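Local coordinates for protein 4-alpha-glucanotransferase (Corynebacterium glutamicum, PDB 5B68) that belongs to the amylomaltase (disproportionating enzyme) family and combines a TIM-type beta/alpha barrel with an N-terminal beta-sandwich domain, at residues A[170-174]-A[175-179]; A[557-560]-A[561-564]. All coordinates share one frame; numbering follows the deposited sequence.

Contact 1 of 2, residues A[170-174]-A[175-179]; sequences DKYLD and SPRSG. With SO4 (sulfate ion), chain H.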
loop_
_atom_site.group_PDB
_atom_site.type_symbol
_atom_site.label_atom_id
_atom_site.label_comp_id
_atom_site.label_asym_id
_atom_site.label_seq_id
_atom_site.Cartn_x
_atom_site.Cartn_y
_atom_site.Cartn_z
ATOM N N ASP A 170 6.885 8.236 18.960
ATOM C CA ASP A 170 7.334 8.268 20.366
ATOM C C ASP A 170 6.384 7.551 21.330
ATOM O O ASP A 170 6.840 6.998 22.368
ATOM C CB ASP A 170 7.570 9.694 20.891
ATOM C CG ASP A 170 8.780 10.394 20.266
ATOM O OD1 ASP A 170 9.579 9.807 19.501
ATOM O OD2 ASP A 170 8.865 11.616 20.514
ATOM N N LYS A 171 5.090 7.552 21.006
ATOM C CA LYS A 171 4.133 6.840 21.825
ATOM C C LYS A 171 4.483 5.391 21.970
ATOM O O LYS A 171 4.585 4.888 23.113
ATOM C CB LYS A 171 2.702 7.015 21.326
ATOM C CG LYS A 171 1.687 6.209 22.133
ATOM C CD LYS A 171 0.284 6.481 21.635
ATOM C CE LYS A 171 -0.732 5.603 22.289
ATOM N NZ LYS A 171 -1.086 6.189 23.587
ATOM N N TYR A 172 4.603 4.707 20.855
ATOM C CA TYR A 172 4.960 3.313 20.854
ATOM C C TYR A 172 6.413 2.953 21.167
ATOM O O TYR A 172 6.666 1.878 21.653
ATOM C CB TYR A 172 4.330 2.579 19.680
ATOM C CG TYR A 172 2.839 2.752 19.735
ATOM C CD1 TYR A 172 2.102 2.210 20.774
ATOM C CD2 TYR A 172 2.176 3.516 18.800
ATOM C CE1 TYR A 172 0.744 2.390 20.856
ATOM C CE2 TYR A 172 0.818 3.706 18.874
ATOM C CZ TYR A 172 0.100 3.143 19.904
ATOM O OH TYR A 172 -1.246 3.335 19.971
ATOM N N LEU A 173 7.340 3.867 20.917
ATOM C CA LEU A 173 8.714 3.654 21.334
ATOM C C LEU A 173 8.750 3.565 22.844
ATOM O O LEU A 173 9.453 2.757 23.413
ATOM C CB LEU A 173 9.596 4.814 20.897
ATOM C CG LEU A 173 10.083 4.805 19.457
ATOM C CD1 LEU A 173 10.773 6.114 19.137
ATOM C CD2 LEU A 173 11.023 3.650 19.209
ATOM N N ASP A 174 8.017 4.462 23.470
ATOM C CA ASP A 174 7.846 4.506 24.917
ATOM C C ASP A 174 7.000 3.387 25.517
ATOM O O ASP A 174 7.237 2.961 26.630
ATOM C CB ASP A 174 7.402 5.887 25.376
ATOM C CG ASP A 174 8.463 6.957 25.116
ATOM O OD1 ASP A 174 9.623 6.613 24.859
ATOM O OD2 ASP A 174 8.135 8.147 25.166
ATOM N N SER A 175 5.976 2.975 24.783
ATOM C CA SER A 175 5.014 1.994 25.249
ATOM C C SER A 175 4.808 0.902 24.191
ATOM O O SER A 175 3.818 0.886 23.499
ATOM C CB SER A 175 3.698 2.686 25.618
ATOM O OG SER A 175 2.753 1.781 26.117
ATOM N N PRO A 176 5.757 -0.020 24.060
ATOM C CA PRO A 176 5.673 -1.005 22.981
ATOM C C PRO A 176 4.471 -1.924 23.097
ATOM O O PRO A 176 4.129 -2.353 24.166
ATOM C CB PRO A 176 6.976 -1.796 23.114
ATOM C CG PRO A 176 7.897 -0.860 23.785
ATOM C CD PRO A 176 7.043 -0.115 24.758
ATOM N N ARG A 177 3.867 -2.227 21.966
ATOM C CA ARG A 177 2.652 -3.009 21.908
ATOM C C ARG A 177 2.769 -4.144 20.907
ATOM O O ARG A 177 3.680 -4.188 20.111
ATOM C CB ARG A 177 1.452 -2.167 21.502
ATOM C CG ARG A 177 1.270 -0.904 22.287
ATOM C CD ARG A 177 1.048 -1.133 23.769
ATOM N NE ARG A 177 0.992 0.157 24.416
ATOM C CZ ARG A 177 -0.096 0.891 24.501
ATOM N NH1 ARG A 177 -1.233 0.432 24.032
ATOM N NH2 ARG A 177 -0.045 2.075 25.064
ATOM N N SER A 178 1.812 -5.052 20.976
ATOM C CA SER A 178 1.729 -6.148 19.999
ATOM C C SER A 178 0.452 -6.039 19.240
ATOM O O SER A 178 -0.500 -5.397 19.701
ATOM C CB SER A 178 1.783 -7.534 20.647
ATOM O OG SER A 178 0.595 -7.801 21.373
ATOM N N GLY A 179 0.398 -6.753 18.131
ATOM C CA GLY A 179 -0.818 -6.913 17.343
ATOM C C GLY A 179 -0.794 -8.196 16.582
ATOM O O GLY A 179 0.089 -8.995 16.819
HETATM S S SO4 H . -3.583 3.627 25.249
HETATM O O1 SO4 H . -3.417 4.506 26.433
HETATM O O2 SO4 H . -4.765 3.998 24.411
HETATM O O3 SO4 H . -2.350 3.750 24.445
HETATM O O4 SO4 H . -3.767 2.237 25.727
#

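Contact 2 of 2, residues A[557-560]-A[561-564]; sequences VTTH and DLPP. With BTB (2-[bis-(2-hydroxy-ethyl)-amino]-2-hydroxymethyl-propane-1,3-diol), chain B.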
loop_
_atom_site.group_PDB
_atom_site.type_symbol
_atom_site.label_atom_id
_atom_site.label_comp_id
_atom_site.label_asym_id
_atom_site.label_seq_id
_atom_site.Cartn_x
_atom_site.Cartn_y
_atom_site.Cartn_z
ATOM N N VAL A 557 7.623 -12.451 13.174
ATOM C CA VAL A 557 8.347 -13.705 12.916
ATOM C C VAL A 557 8.287 -13.948 11.426
ATOM O O VAL A 557 9.255 -14.358 10.810
ATOM C CB VAL A 557 7.721 -14.898 13.629
ATOM C CG1 VAL A 557 8.402 -16.199 13.210
ATOM C CG2 VAL A 557 7.703 -14.679 15.135
ATOM N N THR A 558 7.109 -13.742 10.851
ATOM C CA THR A 558 6.845 -14.125 9.481
ATOM C C THR A 558 5.913 -13.118 8.772
ATOM O O THR A 558 5.660 -12.090 9.319
ATOM C CB THR A 558 6.317 -15.551 9.408
ATOM O OG1 THR A 558 6.389 -16.028 8.052
ATOM C CG2 THR A 558 4.905 -15.662 9.944
ATOM N N THR A 559 5.556 -13.374 7.523
ATOM C CA THR A 559 4.711 -12.444 6.728
ATOM C C THR A 559 3.899 -13.292 5.795
ATOM O O THR A 559 4.171 -14.460 5.624
ATOM C CB THR A 559 5.442 -11.455 5.785
ATOM O OG1 THR A 559 6.074 -12.168 4.726
ATOM C CG2 THR A 559 6.413 -10.628 6.507
ATOM N N HIS A 560 2.960 -12.655 5.148
ATOM C CA HIS A 560 2.066 -13.293 4.181
ATOM C C HIS A 560 2.808 -13.859 2.960
ATOM O O HIS A 560 2.231 -14.673 2.268
ATOM C CB HIS A 560 0.966 -12.276 3.726
ATOM C CG HIS A 560 1.527 -11.063 3.078
ATOM N ND1 HIS A 560 1.969 -9.963 3.774
ATOM C CD2 HIS A 560 1.839 -10.829 1.776
ATOM C CE1 HIS A 560 2.483 -9.084 2.932
ATOM N NE2 HIS A 560 2.429 -9.599 1.712
ATOM N N ASP A 561 4.037 -13.433 2.706
ATOM C CA ASP A 561 4.803 -13.983 1.583
ATOM C C ASP A 561 5.679 -15.208 1.971
ATOM O O ASP A 561 6.449 -15.677 1.137
ATOM C CB ASP A 561 5.706 -12.901 0.961
ATOM C CG ASP A 561 4.916 -11.840 0.160
ATOM O OD1 ASP A 561 3.920 -12.201 -0.445
ATOM O OD2 ASP A 561 5.335 -10.678 0.125
ATOM N N LEU A 562 5.613 -15.683 3.218
ATOM C CA LEU A 562 6.384 -16.855 3.657
ATOM C C LEU A 562 5.444 -17.945 4.100
ATOM O O LEU A 562 4.260 -17.707 4.452
ATOM C CB LEU A 562 7.288 -16.494 4.834
ATOM C CG LEU A 562 8.511 -15.734 4.426
ATOM C CD1 LEU A 562 9.155 -15.067 5.632
ATOM C CD2 LEU A 562 9.483 -16.678 3.735
ATOM N N PRO A 563 5.931 -19.175 4.114
ATOM C CA PRO A 563 5.084 -20.189 4.772
ATOM C C PRO A 563 4.941 -19.840 6.276
ATOM O O PRO A 563 5.863 -19.299 6.852
ATOM C CB PRO A 563 5.891 -21.480 4.566
ATOM C CG PRO A 563 6.696 -21.212 3.339
ATOM C CD PRO A 563 7.152 -19.782 3.544
ATOM N N PRO A 564 3.770 -20.041 6.842
ATOM C CA PRO A 564 3.613 -19.876 8.289
ATOM C C PRO A 564 4.615 -20.706 9.075
ATOM O O PRO A 564 5.179 -21.658 8.548
ATOM C CB PRO A 564 2.243 -20.358 8.538
ATOM C CG PRO A 564 1.507 -20.021 7.268
ATOM C CD PRO A 564 2.492 -20.417 6.215
HETATM C C1 BTB B . 5.773 -5.518 -3.946
HETATM O O1 BTB B . 6.020 -5.497 -2.552
HETATM C C2 BTB B . 4.687 -6.492 -4.377
HETATM C C3 BTB B . 4.541 -6.394 -5.875
HETATM O O3 BTB B . 3.406 -7.147 -6.262
HETATM C C4 BTB B . 3.344 -6.137 -3.754
HETATM O O4 BTB B . 2.732 -5.026 -4.404
HETATM N N BTB B . 5.043 -7.915 -4.120
HETATM C C5 BTB B . 6.395 -8.207 -4.670
HETATM C C6 BTB B . 7.362 -9.071 -3.851
HETATM O O6 BTB B . 7.554 -8.546 -2.531
HETATM C C7 BTB B . 4.870 -8.307 -2.711
HETATM C C8 BTB B . 3.546 -8.964 -2.361
HETATM O O8 BTB B . 3.559 -8.843 -0.950
HETATM O O HOH W 1 7.122 -18.447 9.081
HETATM O O HOH W 2 6.817 -10.011 2.655
HETATM O O HOH W 3 1.750 -17.062 3.701
#

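Contact 1 of 2, residues A[170-174]-A[175-179]
CG of Arg-177 lies beside its own backbone nitrogen (chi1 -51°) and the chain bends at chi2 (-61°), which carries CG against the ring of Tyr-172 and turns the guanidinium back over the turn to Ser-175. CG of Arg-177 lies 3.6 Å from both CD1 and CE1 of Tyr-172, coming at this ring bond obliquely. The two side chains cross almost at right angles, ring and guanidinium planes 83° apart, and CE1 of Tyr-172 stands over one guanidinium face, 4.0 Å above its plane. Over the tyrosine ring itself lies CG of Lys-171, while the backbone O of Ser-175 sits at the ring edge.

Ser-175 holds the guanidinium side-on. Its OG, near the guanidinium plane, takes hydrogen bonds from NE of Arg-177 at 2.9 Å and from NH2 of Arg-177 at 3.0 Å; a weak one also runs from NE to the serine carbonyl. Two donors sharing one acceptor help fix the rotation of the group, leaving NH2 to bond the sulfate as well. That NH2 and NZ of Lys-171, whose chain is extended until it bends at its last torsion, both bond the sulfate atom O3, each at 2.9 Å. The anion, probably from the crystallisation liquor, would offset the two positive charges, which are 4.5 Å apart from NZ of Lys-171 to NH2 of Arg-177. On the main chain, N of Ser-175 bonds O of Lys-171 at 2.9 Å, at the residue where helical conformation stops.

NH1 of Arg-177 makes a salt bridge with Asp-214, and OH of Tyr-172 bonds Ser-380. The turn thus joins the end of helix 167-174 to the start of barrel strand 177-182, with Tyr-172 and Arg-177 both packed on Leu-645 of the adjacent strand 645-649.

Contact 2 of 2, residues A[557-560]-A[561-564]
The imidazole of His-560 and the carboxylate of Asp-561 lie side by side, pointing the same way but with planes 61° apart, OD1 of Asp-561 3.3 Å from CD2 of His-560. At the imidazole edge, in plane, stands O8 of the bound BTB, and the ring of Tyr-235 meets the imidazole with planes about 15° apart. The two side chains hold one hydroxyl as acceptor and donor at once: NE2 of His-560 donates to O8 of BTB at 3.0 Å in a nearly straight bond (163°), and O8 in turn donates to OD2 of Asp-561 at 2.8 Å. The other carboxylate oxygen, OD1, is held by Asn-661.

Behind this pair the backbone makes a type I beta turn from Thr-559 to Leu-562, closed by N of Leu-562 on O of Thr-559 at 3.1 Å. OG1 of Thr-559 lies between its backbone nitrogen and carbonyl carbon, where it accepts a hydrogen bond from N of Asp-561 at 3.1 Å in an ST turn. A water links the same OG1 to OD2 of Asp-561, tying the threonine to the ligand-binding carboxylate. N of Thr-559 is buried without a partner. Farther back, Thr-558 and Leu-562 slide past each other, OG1 of Thr-558 3.4 Å from CB of Leu-562, and another water joins that OG1 to O of Pro-563.

Because the loop follows strand 553-556, it lies at the C-terminal end of the barrel strands, where TIM barrels carry their active sites; BTB also bonds Asp-460, just beyond strand 456-459, consistent with a pocket there.

Contacts 1 and 2 belong to different ends of the same parallel barrel. Contact 1 leads into the start of strand 177-182, whereas contact 2 follows the end of strand 553-556; strand 645-649 runs between these two in the sheet. Their centres are about 23 Å apart and their nearest atoms about 9 Å, without touching. The bound groups diverge further, the sulfate of contact 1 and the BTB of contact 2 lying farther from each other than the two contact centres do. Only contact 2 borders the BTB pocket, where a second sulfate comes within about 5 Å of the Asp-561 side chain; contact 1 is a surface feature remote from it.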